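Local coordinates for protein STI-1 (Caenorhabditis elegans, PDB 4GCN) that organises chaperone complexes by binding Hsp70 and Hsp90, inhibits the Hsp90 ATPase, and promotes longevity and thermotolerance, at residues I82-F93 with A102-F113. Numbering follows the deposited sequence.
Sequences IAKAMSRAGNAF and AVQWFHRSLSEF
Met86 turns CG anti to its carbonyl carbon (chi1 -71°) and runs extended among Trp105, Arg108, Ser109 and Glu112, a knob in their hole. Its CG meets Trp105 CZ3 at 3.7 Å. Trp105 returns the knob among Met86, Ala89, Gly90 and Phe93. Ala89 CB makes a CH-pi contact over one indole face, 3.7 Å from the centroid of the six-membered ring. On the opposite face, near the rim, lies NH1 of Arg108 from the same helix as Trp105. Phe93 meets the pyrrole side of the indole, Phe93 CE2 to Trp105 NE1 3.5 Å; the planes are 26° apart but the rings barely overlap. Replacing Trp105 by an alanine is likely to open a gap between Met86 and Phe93 and take the aromatic face from Ala89 CB. Gly90 CA lies over the Phe106 ring, 3.9 Å from the centroid; a CB on Gly90 would clash with Phe106 CE1. These are the antiparallel helices of the predicted third TPR repeat, in the N-terminal domain, whose axes come within 7.6 Å at their closest. Helix 58-74 packs on Met86 and Ala89, and helix 116-126 on Phe106. Interlocking side chains and the close approach at Gly90 probably set the helix spacing by shape more than by polar bonds.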
loop_
_atom_site.group_PDB
_atom_site.type_symbol
_atom_site.label_atom_id
_atom_site.label_comp_id
_atom_site.label_asym_id
_atom_site.label_seq_id
_atom_site.Cartn_x
_atom_site.Cartn_y
_atom_site.Cartn_z
ATOM N N ILE A 82 -2.448 -7.503 2.733
ATOM C CA ILE A 82 -2.377 -6.730 3.971
ATOM C C ILE A 82 -0.919 -6.697 4.525
ATOM O O ILE A 82 -0.432 -5.626 4.911
ATOM C CB ILE A 82 -3.365 -7.282 5.047
ATOM C CG1 ILE A 82 -4.809 -7.201 4.534
ATOM C CG2 ILE A 82 -3.124 -6.561 6.361
ATOM C CD1 ILE A 82 -5.851 -7.915 5.479
ATOM N N ALA A 83 -0.189 -7.820 4.494
ATOM C CA ALA A 83 1.233 -7.841 4.866
ATOM C C ALA A 83 2.059 -6.872 4.025
ATOM O O ALA A 83 2.944 -6.182 4.568
ATOM C CB ALA A 83 1.806 -9.249 4.729
ATOM N N LYS A 84 1.823 -6.862 2.709
ATOM C CA LYS A 84 2.516 -5.922 1.801
ATOM C C LYS A 84 2.277 -4.477 2.208
ATOM O O LYS A 84 3.236 -3.721 2.201
ATOM C CB LYS A 84 2.088 -6.098 0.384
ATOM C CG LYS A 84 2.817 -5.166 -0.595
ATOM C CD LYS A 84 2.597 -5.602 -2.057
ATOM C CE LYS A 84 1.135 -5.393 -2.519
ATOM N NZ LYS A 84 0.884 -5.980 -3.878
ATOM N N ALA A 85 1.052 -4.111 2.605
ATOM C CA ALA A 85 0.761 -2.759 3.025
ATOM C C ALA A 85 1.601 -2.433 4.237
ATOM O O ALA A 85 2.126 -1.319 4.349
ATOM C CB ALA A 85 -0.733 -2.535 3.355
ATOM N N MET A 86 1.677 -3.392 5.151
ATOM C CA MET A 86 2.420 -3.227 6.400
ATOM C C MET A 86 3.924 -3.002 6.173
ATOM O O MET A 86 4.504 -2.073 6.730
ATOM C CB MET A 86 2.152 -4.411 7.327
ATOM C CG MET A 86 0.737 -4.374 7.880
ATOM S SD MET A 86 0.423 -5.949 8.686
ATOM C CE MET A 86 -1.198 -5.607 9.445
ATOM N N SER A 87 4.560 -3.773 5.299
ATOM C CA SER A 87 5.962 -3.594 5.012
ATOM C C SER A 87 6.203 -2.276 4.294
ATOM O O SER A 87 7.236 -1.631 4.503
ATOM C CB SER A 87 6.488 -4.727 4.131
ATOM O OG SER A 87 5.842 -5.941 4.458
ATOM N N ARG A 88 5.261 -1.908 3.412
ATOM C CA ARG A 88 5.403 -0.632 2.687
ATOM C C ARG A 88 5.396 0.515 3.673
ATOM O O ARG A 88 6.207 1.454 3.585
ATOM C CB ARG A 88 4.310 -0.428 1.621
ATOM C CG ARG A 88 4.503 0.927 0.901
ATOM C CD ARG A 88 3.783 1.108 -0.423
ATOM N NE ARG A 88 4.304 0.220 -1.470
ATOM C CZ ARG A 88 3.555 -0.678 -2.099
ATOM N NH1 ARG A 88 2.271 -0.869 -1.754
ATOM N NH2 ARG A 88 4.102 -1.407 -3.067
ATOM N N ALA A 89 4.453 0.478 4.621
ATOM C CA ALA A 89 4.441 1.427 5.679
ATOM C C ALA A 89 5.755 1.474 6.472
ATOM O O ALA A 89 6.171 2.575 6.856
ATOM C CB ALA A 89 3.278 1.143 6.677
ATOM N N GLY A 90 6.353 0.313 6.757
ATOM C CA GLY A 90 7.587 0.266 7.463
ATOM C C GLY A 90 8.702 0.970 6.714
ATOM O O GLY A 90 9.462 1.755 7.270
ATOM N N ASN A 91 8.797 0.668 5.417
ATOM C CA ASN A 91 9.717 1.360 4.579
ATOM C C ASN A 91 9.535 2.901 4.499
ATOM O O ASN A 91 10.517 3.664 4.521
ATOM C CB ASN A 91 9.676 0.713 3.207
ATOM C CG ASN A 91 10.407 -0.612 3.181
ATOM O OD1 ASN A 91 9.781 -1.661 3.071
ATOM N ND2 ASN A 91 11.713 -0.575 3.225
ATOM N N ALA A 92 8.287 3.352 4.403
ATOM C CA ALA A 92 7.969 4.767 4.416
ATOM C C ALA A 92 8.411 5.439 5.721
ATOM O O ALA A 92 8.859 6.568 5.689
ATOM C CB ALA A 92 6.467 5.049 4.130
ATOM N N PHE A 93 8.260 4.747 6.855
ATOM C CA PHE A 93 8.779 5.191 8.127
ATOM C C PHE A 93 10.293 5.232 8.209
ATOM O O PHE A 93 10.869 6.234 8.651
ATOM C CB PHE A 93 8.185 4.452 9.283
ATOM C CG PHE A 93 6.915 5.063 9.805
ATOM C CD1 PHE A 93 6.908 6.379 10.315
ATOM C CD2 PHE A 93 5.741 4.353 9.795
ATOM C CE1 PHE A 93 5.783 6.902 10.889
ATOM C CE2 PHE A 93 4.558 4.912 10.331
ATOM C CZ PHE A 93 4.587 6.175 10.857
ATOM N N ALA A 102 8.933 2.324 12.061
ATOM C CA ALA A 102 9.300 1.401 11.011
ATOM C C ALA A 102 9.261 0.002 11.567
ATOM O O ALA A 102 8.654 -0.896 10.965
ATOM C CB ALA A 102 10.680 1.701 10.419
ATOM N N VAL A 103 9.982 -0.238 12.666
ATOM C CA VAL A 103 10.049 -1.574 13.266
ATOM C C VAL A 103 8.654 -2.031 13.803
ATOM O O VAL A 103 8.292 -3.214 13.658
ATOM C CB VAL A 103 11.142 -1.560 14.362
ATOM C CG1 VAL A 103 11.070 -2.754 15.283
ATOM C CG2 VAL A 103 12.523 -1.447 13.655
ATOM N N GLN A 104 7.866 -1.135 14.333
ATOM C CA GLN A 104 6.476 -1.522 14.739
ATOM C C GLN A 104 5.739 -2.122 13.524
ATOM O O GLN A 104 5.089 -3.170 13.669
ATOM C CB GLN A 104 5.637 -0.359 15.276
ATOM C CG GLN A 104 5.824 -0.059 16.766
ATOM C CD GLN A 104 5.158 1.254 17.174
ATOM O OE1 GLN A 104 4.051 1.562 16.717
ATOM N NE2 GLN A 104 5.821 2.019 18.064
ATOM N N TRP A 105 5.884 -1.484 12.355
ATOM C CA TRP A 105 5.138 -1.877 11.182
ATOM C C TRP A 105 5.710 -3.186 10.588
ATOM O O TRP A 105 4.976 -4.052 10.161
ATOM C CB TRP A 105 5.123 -0.762 10.124
ATOM C CG TRP A 105 4.013 0.203 10.337
ATOM C CD1 TRP A 105 4.034 1.413 10.999
ATOM C CD2 TRP A 105 2.658 0.034 9.887
ATOM N NE1 TRP A 105 2.770 1.984 11.045
ATOM C CE2 TRP A 105 1.900 1.193 10.377
ATOM C CE3 TRP A 105 1.995 -0.966 9.219
ATOM C CZ2 TRP A 105 0.553 1.367 10.074
ATOM C CZ3 TRP A 105 0.660 -0.761 8.854
ATOM C CH2 TRP A 105 -0.056 0.355 9.295
ATOM N N PHE A 106 7.024 -3.305 10.561
ATOM C CA PHE A 106 7.686 -4.490 10.042
ATOM C C PHE A 106 7.300 -5.737 10.860
ATOM O O PHE A 106 7.105 -6.797 10.327
ATOM C CB PHE A 106 9.178 -4.263 10.086
ATOM C CG PHE A 106 9.706 -3.327 8.998
ATOM C CD1 PHE A 106 9.179 -3.301 7.731
ATOM C CD2 PHE A 106 10.798 -2.520 9.249
ATOM C CE1 PHE A 106 9.740 -2.480 6.700
ATOM C CE2 PHE A 106 11.336 -1.670 8.231
ATOM C CZ PHE A 106 10.801 -1.673 6.967
ATOM N N HIS A 107 7.284 -5.621 12.172
ATOM C CA HIS A 107 6.814 -6.690 13.013
ATOM C C HIS A 107 5.365 -7.084 12.783
ATOM O O HIS A 107 5.095 -8.296 12.709
ATOM C CB HIS A 107 7.048 -6.380 14.467
ATOM C CG HIS A 107 8.429 -6.736 14.919
ATOM N ND1 HIS A 107 8.909 -8.011 14.854
ATOM C CD2 HIS A 107 9.433 -5.960 15.463
ATOM C CE1 HIS A 107 10.172 -8.043 15.399
ATOM N NE2 HIS A 107 10.499 -6.794 15.736
ATOM N N ARG A 108 4.443 -6.101 12.651
ATOM C CA ARG A 108 3.092 -6.355 12.103
ATOM C C ARG A 108 3.071 -7.115 10.798
ATOM O O ARG A 108 2.412 -8.177 10.684
ATOM C CB ARG A 108 2.300 -5.085 12.049
ATOM C CG ARG A 108 1.895 -4.655 13.466
ATOM C CD ARG A 108 1.280 -3.294 13.545
ATOM N NE ARG A 108 -0.108 -3.370 13.044
ATOM C CZ ARG A 108 -0.753 -2.363 12.449
ATOM N NH1 ARG A 108 -0.180 -1.184 12.340
ATOM N NH2 ARG A 108 -2.009 -2.507 11.999
ATOM N N SER A 109 3.914 -6.680 9.862
ATOM C CA SER A 109 3.909 -7.264 8.616
ATOM C C SER A 109 4.355 -8.717 8.679
ATOM O O SER A 109 3.764 -9.568 8.038
ATOM C CB SER A 109 4.831 -6.500 7.679
ATOM O OG SER A 109 4.869 -7.159 6.433
ATOM N N LEU A 110 5.407 -9.005 9.440
ATOM C CA LEU A 110 5.924 -10.343 9.518
ATOM C C LEU A 110 4.928 -11.273 10.182
ATOM O O LEU A 110 4.838 -12.464 9.874
ATOM C CB LEU A 110 7.214 -10.371 10.357
ATOM C CG LEU A 110 8.409 -9.777 9.649
ATOM C CD1 LEU A 110 9.613 -9.749 10.580
ATOM C CD2 LEU A 110 8.691 -10.677 8.411
ATOM N N SER A 111 4.202 -10.747 11.130
ATOM C CA SER A 111 3.200 -11.565 11.826
ATOM C C SER A 111 2.027 -11.840 10.873
ATOM O O SER A 111 1.352 -12.855 10.966
ATOM C CB SER A 111 2.687 -10.821 13.119
ATOM O OG SER A 111 3.644 -10.745 14.175
ATOM N N GLU A 112 1.735 -10.916 9.990
ATOM C CA GLU A 112 0.693 -11.133 8.987
ATOM C C GLU A 112 1.114 -12.232 7.936
ATOM O O GLU A 112 0.343 -13.140 7.585
ATOM C CB GLU A 112 0.389 -9.813 8.295
ATOM C CG GLU A 112 -0.991 -9.694 7.636
ATOM C CD GLU A 112 -2.159 -9.559 8.597
ATOM O OE1 GLU A 112 -3.331 -9.752 8.144
ATOM O OE2 GLU A 112 -1.932 -9.229 9.749
ATOM N N PHE A 113 2.336 -12.119 7.463
ATOM C CA PHE A 113 2.871 -13.043 6.455
ATOM C C PHE A 113 4.403 -13.076 6.595
ATOM O O PHE A 113 5.045 -12.036 6.446
ATOM C CB PHE A 113 2.529 -12.589 5.033
ATOM C CG PHE A 113 3.124 -13.476 3.953
ATOM C CD1 PHE A 113 2.747 -14.784 3.830
ATOM C CD2 PHE A 113 4.102 -12.996 3.124
ATOM C CE1 PHE A 113 3.306 -15.625 2.882
ATOM C CE2 PHE A 113 4.678 -13.807 2.150
ATOM C CZ PHE A 113 4.273 -15.124 2.020
#